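Local coordinates for Lin1909 protein (Listeria innocua, PDB 3FIJ) that binds manganese and may hydrolyse gamma-glutamyl-gamma-aminobutyrate in the manner of class I glutamine amidotransferase-like hydrolases, at residues L141-R146 with A193-G198; H154-E159 with K172-L177. All coordinates share one frame; numbering follows the deposited sequence.

Interaction 1: residues L141-R146 with A193-G198; sequences LQHLQR and ARTADG. With MN (manganese (II) ion), chain I.
His-143 sets CG beside the backbone N (chi1 -78°), while Asp-197 takes the crowded position between N and the carbonyl carbon (chi1 56°), so ring and carboxylate meet tip to tip, their planes only 10° apart. His-143 NE2 donates to Asp-197 OD2 at 3.1 Å, within the ring plane and on the syn lone pair. Asp-197 OD2 takes a second bond, from Leu-141 N at 2.8 Å, arriving from above the carboxylate plane. Thr-195 OG1 donates a very short hydrogen bond, 2.4 Å, to Asp-197 OD1, on its syn lone pair, and OD1 also accepts from the backbone N of Met-199. Leu-141 crosses the carboxylate obliquely and carries CD1 to 4.2 Å from Ala-196 CB. A type I turn runs from Thr-195 to Gly-198. On the far side of the imidazole, His-143 ND1 binds the manganese at 2.2 Å, a site shared with His-154, Ser-176, His-178 and Glu-201. Asp-197 is thus a second-shell residue in a metal-His-carboxylate arrangement: its bond to NE2, with the metal at ND1, holds the ring's rotation, and it probably makes the imidazole a more electron-rich ligand.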
ATOM      1  N   LEU A 141      24.250  19.020  12.496  1.00 14.90           N
ATOM      2  CA  LEU A 141      22.851  19.390  12.613  1.00 15.16           C
ATOM      3  C   LEU A 141      22.068  18.512  11.645  1.00 14.06           C
ATOM      4  O   LEU A 141      22.652  17.738  10.900  1.00 12.37           O
ATOM      5  CB  LEU A 141      22.661  20.854  12.229  1.00 16.62           C
ATOM      6  CG  LEU A 141      23.306  21.855  13.184  1.00 17.32           C
ATOM      7  CD1 LEU A 141      23.237  23.246  12.574  1.00 16.25           C
ATOM      8  CD2 LEU A 141      22.591  21.790  14.539  1.00 15.29           C
ATOM      9  N   GLN A 142      20.747  18.626  11.653  1.00 15.98           N
ATOM     10  CA  GLN A 142      19.954  17.825  10.734  1.00 16.85           C
ATOM     11  C   GLN A 142      20.108  18.390   9.335  1.00 16.55           C
ATOM     12  O   GLN A 142      19.957  19.599   9.127  1.00 15.62           O
ATOM     13  CB  GLN A 142      18.471  17.855  11.100  1.00 18.67           C
ATOM     14  CG  GLN A 142      17.661  16.853  10.282  1.00 22.08           C
ATOM     15  CD  GLN A 142      16.203  16.818  10.663  1.00 24.70           C
ATOM     16  OE1 GLN A 142      15.425  17.697  10.274  1.00 29.26           O
ATOM     17  NE2 GLN A 142      15.820  15.811  11.432  1.00 20.27           N
ATOM     18  N   HIS A 143      20.411  17.523   8.375  1.00 16.03           N
ATOM     19  CA  HIS A 143      20.552  17.977   6.999  1.00 16.31           C
ATOM     20  C   HIS A 143      19.548  17.312   6.069  1.00 15.76           C
ATOM     21  O   HIS A 143      19.495  17.612   4.877  1.00 15.04           O
ATOM     22  CB  HIS A 143      21.997  17.793   6.529  1.00 16.42           C
ATOM     23  CG  HIS A 143      22.917  18.860   7.041  1.00 17.04           C
ATOM     24  ND1 HIS A 143      23.104  20.058   6.384  1.00 17.00           N
ATOM     25  CD2 HIS A 143      23.616  18.953   8.198  1.00 13.59           C
ATOM     26  CE1 HIS A 143      23.879  20.843   7.112  1.00 16.62           C
ATOM     27  NE2 HIS A 143      24.201  20.195   8.218  1.00 17.92           N
ATOM     28  N   LEU A 144      18.760  16.398   6.627  1.00 15.32           N
ATOM     29  CA  LEU A 144      17.685  15.755   5.876  1.00 17.66           C
ATOM     30  C   LEU A 144      16.465  16.252   6.638  1.00 17.99           C
ATOM     31  O   LEU A 144      15.942  15.566   7.511  1.00 19.18           O
ATOM     32  CB  LEU A 144      17.767  14.228   5.945  1.00 18.20           C
ATOM     33  CG  LEU A 144      16.655  13.536   5.143  1.00 19.71           C
ATOM     34  CD1 LEU A 144      16.625  14.082   3.716  1.00 18.51           C
ATOM     35  CD2 LEU A 144      16.880  12.024   5.136  1.00 19.11           C
ATOM     36  N   GLN A 145      16.046  17.472   6.319  1.00 18.75           N
ATOM     37  CA  GLN A 145      14.932  18.117   6.996  1.00 19.23           C
ATOM     38  C   GLN A 145      13.598  17.411   6.807  1.00 20.13           C
ATOM     39  O   GLN A 145      13.332  16.831   5.759  1.00 22.33           O
ATOM     40  CB  GLN A 145      14.814  19.572   6.530  1.00 15.53           C
ATOM     41  CG  GLN A 145      14.283  19.743   5.121  1.00 14.50           C
ATOM     42  CD  GLN A 145      14.254  21.201   4.676  1.00 15.20           C
ATOM     43  OE1 GLN A 145      15.276  21.886   4.681  1.00 13.33           O
ATOM     44  NE2 GLN A 145      13.077  21.677   4.285  1.00 15.76           N
ATOM     45  N   ARG A 146      12.767  17.465   7.838  1.00 22.03           N
ATOM     46  CA  ARG A 146      11.448  16.855   7.796  1.00 23.70           C
ATOM     47  C   ARG A 146      10.445  17.963   7.512  1.00 23.25           C
ATOM     48  O   ARG A 146       9.330  17.700   7.066  1.00 23.11           O
ATOM     49  CB  ARG A 146      11.134  16.153   9.123  1.00 26.93           C
ATOM     50  CG  ARG A 146      12.007  14.931   9.390  1.00 34.06           C
ATOM     51  CD  ARG A 146      12.066  14.050   8.148  1.00 41.55           C
ATOM     52  NE  ARG A 146      12.978  12.912   8.282  1.00 49.07           N
ATOM     53  CZ  ARG A 146      13.410  12.172   7.257  1.00 50.79           C
ATOM     54  NH1 ARG A 146      13.013  12.453   6.016  1.00 50.57           N
ATOM     55  NH2 ARG A 146      14.236  11.150   7.469  1.00 51.13           N
ATOM     56  N   ALA A 193      29.791  29.411   2.404  1.00 18.26           N
ATOM     57  CA  ALA A 193      28.649  29.237   3.290  1.00 17.96           C
ATOM     58  C   ALA A 193      28.765  27.951   4.108  1.00 18.82           C
ATOM     59  O   ALA A 193      29.199  26.916   3.602  1.00 19.41           O
ATOM     60  CB  ALA A 193      27.363  29.221   2.482  1.00 16.32           C
ATOM     61  N   ARG A 194      28.367  28.035   5.372  1.00 18.17           N
ATOM     62  CA  ARG A 194      28.390  26.907   6.293  1.00 17.83           C
ATOM     63  C   ARG A 194      27.230  27.029   7.283  1.00 19.13           C
ATOM     64  O   ARG A 194      26.712  28.130   7.520  1.00 18.38           O
ATOM     65  CB  ARG A 194      29.680  26.898   7.125  1.00 18.95           C
ATOM     66  CG  ARG A 194      30.960  26.527   6.419  1.00 20.39           C
ATOM     67  CD  ARG A 194      32.135  26.716   7.375  1.00 19.17           C
ATOM     68  NE  ARG A 194      33.417  26.792   6.675  1.00 21.85           N
ATOM     69  CZ  ARG A 194      34.079  25.744   6.198  1.00 21.12           C
ATOM     70  NH1 ARG A 194      33.585  24.522   6.348  1.00 21.09           N
ATOM     71  NH2 ARG A 194      35.237  25.922   5.568  1.00 19.87           N
ATOM     72  N   THR A 195      26.830  25.897   7.858  1.00 18.75           N
ATOM     73  CA  THR A 195      25.793  25.891   8.888  1.00 18.09           C
ATOM     74  C   THR A 195      26.569  25.905  10.206  1.00 18.23           C
ATOM     75  O   THR A 195      27.755  25.552  10.235  1.00 18.22           O
ATOM     76  CB  THR A 195      24.924  24.621   8.842  1.00 17.50           C
ATOM     77  OG1 THR A 195      25.724  23.523   8.398  1.00 16.80           O
ATOM     78  CG2 THR A 195      23.710  24.817   7.927  1.00 17.19           C
ATOM     79  N   ALA A 196      25.900  26.293  11.287  1.00 17.20           N
ATOM     80  CA  ALA A 196      26.530  26.393  12.607  1.00 16.69           C
ATOM     81  C   ALA A 196      27.386  25.198  13.026  1.00 17.36           C
ATOM     82  O   ALA A 196      28.185  25.302  13.968  1.00 16.75           O
ATOM     83  CB  ALA A 196      25.465  26.669  13.670  1.00 12.33           C
ATOM     84  N   ASP A 197      27.219  24.068  12.344  1.00 15.39           N
ATOM     85  CA  ASP A 197      27.997  22.882  12.671  1.00 14.53           C
ATOM     86  C   ASP A 197      29.266  22.799  11.825  1.00 14.76           C
ATOM     87  O   ASP A 197      30.002  21.814  11.885  1.00 15.53           O
ATOM     88  CB  ASP A 197      27.148  21.622  12.483  1.00 15.87           C
ATOM     89  CG  ASP A 197      26.576  21.501  11.079  1.00 16.76           C
ATOM     90  OD1 ASP A 197      26.790  22.424  10.263  1.00 16.55           O
ATOM     91  OD2 ASP A 197      25.909  20.480  10.794  1.00 18.00           O
ATOM     92  N   GLY A 198      29.517  23.840  11.040  1.00 14.18           N
ATOM     93  CA  GLY A 198      30.701  23.874  10.198  1.00 14.04           C
ATOM     94  C   GLY A 198      30.614  23.187   8.837  1.00 16.35           C
ATOM     95  O   GLY A 198      31.534  23.320   8.025  1.00 16.33           O
TER
HETATM   96 MN    MN I 300      22.327  21.108   4.665  1.00 15.60          MN
HETATM   97  O   HOH W   1      21.406  22.073   2.835  1.00 13.41           O

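Interaction 2: residues H154-E159 with K172-L177; sequences HTIDIE and KLVNSL. With MN (manganese (II) ion), chain I.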
ATOM      1  N   HIS A 154      17.887  25.219   8.246  1.00 16.60           N
ATOM      2  CA  HIS A 154      19.088  25.546   9.004  1.00 15.80           C
ATOM      3  C   HIS A 154      19.694  26.860   8.518  1.00 16.43           C
ATOM      4  O   HIS A 154      19.660  27.161   7.321  1.00 15.46           O
ATOM      5  CB  HIS A 154      20.128  24.393   8.967  1.00 13.40           C
ATOM      6  CG  HIS A 154      20.541  23.942   7.590  1.00 14.57           C
ATOM      7  ND1 HIS A 154      20.738  24.811   6.539  1.00 13.54           N
ATOM      8  CD2 HIS A 154      20.892  22.713   7.131  1.00 12.65           C
ATOM      9  CE1 HIS A 154      21.195  24.139   5.491  1.00 13.71           C
ATOM     10  NE2 HIS A 154      21.298  22.866   5.827  1.00 12.34           N
ATOM     11  N   THR A 155      20.223  27.648   9.454  1.00 16.06           N
ATOM     12  CA  THR A 155      20.809  28.941   9.110  1.00 17.32           C
ATOM     13  C   THR A 155      22.289  28.874   8.710  1.00 16.46           C
ATOM     14  O   THR A 155      23.096  28.208   9.346  1.00 17.41           O
ATOM     15  CB  THR A 155      20.594  29.994  10.261  1.00 17.70           C
ATOM     16  OG1 THR A 155      21.849  30.560  10.660  1.00 19.39           O
ATOM     17  CG2 THR A 155      19.897  29.369  11.456  1.00 15.40           C
ATOM     18  N   ILE A 156      22.632  29.577   7.641  1.00 16.28           N
ATOM     19  CA  ILE A 156      23.995  29.581   7.134  1.00 17.27           C
ATOM     20  C   ILE A 156      24.700  30.921   7.238  1.00 18.85           C
ATOM     21  O   ILE A 156      24.101  31.972   7.014  1.00 19.20           O
ATOM     22  CB  ILE A 156      24.021  29.165   5.657  1.00 15.61           C
ATOM     23  CG1 ILE A 156      23.106  30.094   4.846  1.00 12.80           C
ATOM     24  CG2 ILE A 156      23.598  27.713   5.535  1.00 16.25           C
ATOM     25  CD1 ILE A 156      23.080  29.827   3.347  1.00 12.29           C
ATOM     26  N   ASP A 157      25.985  30.867   7.578  1.00 20.44           N
ATOM     27  CA  ASP A 157      26.822  32.055   7.686  1.00 19.98           C
ATOM     28  C   ASP A 157      27.377  32.254   6.283  1.00 20.74           C
ATOM     29  O   ASP A 157      27.921  31.322   5.682  1.00 21.10           O
ATOM     30  CB  ASP A 157      27.962  31.810   8.672  1.00 17.84           C
ATOM     31  CG  ASP A 157      27.467  31.428  10.046  1.00 18.95           C
ATOM     32  OD1 ASP A 157      26.888  32.289  10.737  1.00 20.86           O
ATOM     33  OD2 ASP A 157      27.650  30.259  10.441  1.00 22.31           O
ATOM     34  N   ILE A 158      27.238  33.464   5.761  1.00 20.85           N
ATOM     35  CA  ILE A 158      27.685  33.762   4.412  1.00 20.22           C
ATOM     36  C   ILE A 158      28.930  34.629   4.373  1.00 21.17           C
ATOM     37  O   ILE A 158      29.060  35.574   5.140  1.00 23.67           O
ATOM     38  CB  ILE A 158      26.562  34.463   3.627  1.00 19.28           C
ATOM     39  CG1 ILE A 158      25.319  33.562   3.611  1.00 22.41           C
ATOM     40  CG2 ILE A 158      27.015  34.773   2.212  1.00 17.94           C
ATOM     41  CD1 ILE A 158      24.121  34.151   2.893  1.00 19.26           C
ATOM     42  N   GLU A 159      29.848  34.289   3.476  1.00 21.36           N
ATOM     43  CA  GLU A 159      31.078  35.051   3.298  1.00 22.57           C
ATOM     44  C   GLU A 159      30.664  36.374   2.646  1.00 20.79           C
ATOM     45  O   GLU A 159      30.282  36.390   1.486  1.00 21.96           O
ATOM     46  CB  GLU A 159      32.026  34.267   2.384  1.00 24.70           C
ATOM     47  CG  GLU A 159      33.317  34.976   2.061  1.00 30.08           C
ATOM     48  CD  GLU A 159      34.022  35.453   3.307  1.00 33.43           C
ATOM     49  OE1 GLU A 159      34.212  34.620   4.225  1.00 33.47           O
ATOM     50  OE2 GLU A 159      34.381  36.653   3.365  1.00 33.55           O
ATOM     51  N   LYS A 172      20.822  33.678   6.647  1.00 24.55           N
ATOM     52  CA  LYS A 172      19.645  33.282   5.869  1.00 25.39           C
ATOM     53  C   LYS A 172      19.313  31.803   6.112  1.00 24.60           C
ATOM     54  O   LYS A 172      20.220  30.968   6.177  1.00 24.72           O
ATOM     55  CB  LYS A 172      19.936  33.489   4.379  1.00 26.79           C
ATOM     56  CG  LYS A 172      19.016  32.753   3.418  1.00 26.50           C
ATOM     57  CD  LYS A 172      17.719  33.489   3.205  1.00 28.56           C
ATOM     58  CE  LYS A 172      16.975  32.911   2.014  1.00 29.09           C
ATOM     59  NZ  LYS A 172      17.913  32.737   0.873  1.00 29.76           N
ATOM     60  N   LEU A 173      18.033  31.473   6.256  1.00 22.61           N
ATOM     61  CA  LEU A 173      17.662  30.075   6.456  1.00 21.40           C
ATOM     62  C   LEU A 173      17.458  29.406   5.108  1.00 20.51           C
ATOM     63  O   LEU A 173      16.745  29.908   4.248  1.00 19.61           O
ATOM     64  CB  LEU A 173      16.411  29.937   7.322  1.00 23.34           C
ATOM     65  CG  LEU A 173      16.700  29.663   8.811  1.00 25.16           C
ATOM     66  CD1 LEU A 173      17.521  30.808   9.401  1.00 25.21           C
ATOM     67  CD2 LEU A 173      15.398  29.507   9.575  1.00 23.09           C
ATOM     68  N   VAL A 174      18.102  28.261   4.943  1.00 19.76           N
ATOM     69  CA  VAL A 174      18.066  27.509   3.696  1.00 18.84           C
ATOM     70  C   VAL A 174      17.618  26.052   3.937  1.00 16.30           C
ATOM     71  O   VAL A 174      17.788  25.527   5.036  1.00 14.42           O
ATOM     72  CB  VAL A 174      19.476  27.581   3.072  1.00 19.55           C
ATOM     73  CG1 VAL A 174      20.046  26.202   2.865  1.00 21.01           C
ATOM     74  CG2 VAL A 174      19.432  28.400   1.803  1.00 19.43           C
ATOM     75  N   ASN A 175      17.047  25.398   2.924  1.00 15.34           N
ATOM     76  CA  ASN A 175      16.589  24.018   3.120  1.00 14.46           C
ATOM     77  C   ASN A 175      17.721  22.991   3.049  1.00 14.33           C
ATOM     78  O   ASN A 175      18.865  23.345   2.761  1.00 12.86           O
ATOM     79  CB  ASN A 175      15.459  23.655   2.142  1.00 12.30           C
ATOM     80  CG  ASN A 175      15.850  23.805   0.680  1.00 11.99           C
ATOM     81  OD1 ASN A 175      16.972  24.184   0.343  1.00 12.36           O
ATOM     82  ND2 ASN A 175      14.904  23.503  -0.200  1.00  9.48           N
ATOM     83  N   SER A 176      17.407  21.726   3.328  1.00 11.90           N
ATOM     84  CA  SER A 176      18.432  20.689   3.333  1.00 12.98           C
ATOM     85  C   SER A 176      17.840  19.294   3.097  1.00 11.52           C
ATOM     86  O   SER A 176      16.953  18.853   3.827  1.00 10.49           O
ATOM     87  CB  SER A 176      19.179  20.741   4.675  1.00 11.14           C
ATOM     88  OG  SER A 176      20.386  20.008   4.647  1.00 13.61           O
ATOM     89  N   LEU A 177      18.336  18.614   2.066  1.00 12.28           N
ATOM     90  CA  LEU A 177      17.871  17.273   1.708  1.00 12.86           C
ATOM     91  C   LEU A 177      19.061  16.394   1.335  1.00 13.93           C
ATOM     92  O   LEU A 177      19.091  15.811   0.251  1.00 16.30           O
ATOM     93  CB  LEU A 177      16.918  17.330   0.508  1.00 11.53           C
ATOM     94  CG  LEU A 177      15.511  17.894   0.696  1.00 16.40           C
ATOM     95  CD1 LEU A 177      14.836  17.191   1.868  1.00 15.90           C
ATOM     96  CD2 LEU A 177      15.571  19.377   0.957  1.00 18.62           C
TER
HETATM   97 MN    MN I 300      22.327  21.108   4.665  1.00 15.60          MN
HETATM   98  O   HOH W   1      21.406  22.073   2.835  1.00 13.41           O
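Manganese takes two of its protein ligands from this corner of the antiparallel half of the sheet in a class I glutamine amidotransferase-like fold: His-154 NE2 at 2.3 Å and Ser-176 OG at 2.2 Å. His-143, His-178 and Glu-201 supply the other protein ligands, and a water completes the shell. His-154 puts CG in the crowded position between its backbone N and carbonyl carbon (chi1 55°), which brings the ring over toward Val-174 and Ser-176. Ser-176 holds OG anti to its backbone N (chi1 -165°), and its CB comes obliquely up to the ring at NE2.

Behind these ligands, His-154 and Val-174 form a hydrogen-bonded antiparallel pair. Val-174 N donates almost straight to His-154 O (3.0 Å, 178°), reaching it from above the carbonyl plane, and His-154 N returns a bond to Val-174 O. The two side chains lie side by side on one face of the sheet, with Val-174 CG1 3.5 Å from His-154 CE1. Ile-156 shares that face, its N bonded to Lys-172 O and its CD1 resting near Val-174 CG2. Glu-201 of strand 200-205 packs on both Ile-156 and Val-174.

Thr-155 and Leu-173, a non-hydrogen-bonded pair, turn to the opposite face, where their side chains cross obliquely. Leu-173 CD1 presses tightly on Thr-155 CB at 3.3 Å. Gln-76 of the second subunit packs against both residues, so this face belongs to the subunit interface, where Glu-81 of that subunit also accepts from Thr-155 N. Just past strand 172-174, the metal-bound water donates a hydrogen bond to Asn-175 O at 2.8 Å.

How the interactions relate
Leaving strand 129-130, the chain enters the loop that holds 141-146, then runs through strand 154-158, strand 172-174 and the 175-177 segment before reaching strand 189-195 and its turn. Interaction 2 closes the short connection between 159 and 172. Interaction 1 closes the longer excursion from 146 to 193, so the smaller loop lies wholly within the larger and the two do not cross. Strands 154-158 and 189-195 are neighbours in the main sheet, and interaction 2 adds 172-174, the strand outermost on that side within this chain. Gln-145 OE1 reaches Ser-176 N (2.5 Å), a probable hydrogen bond joining the two. One manganese, bound from both contacts, ties loop and sheet together.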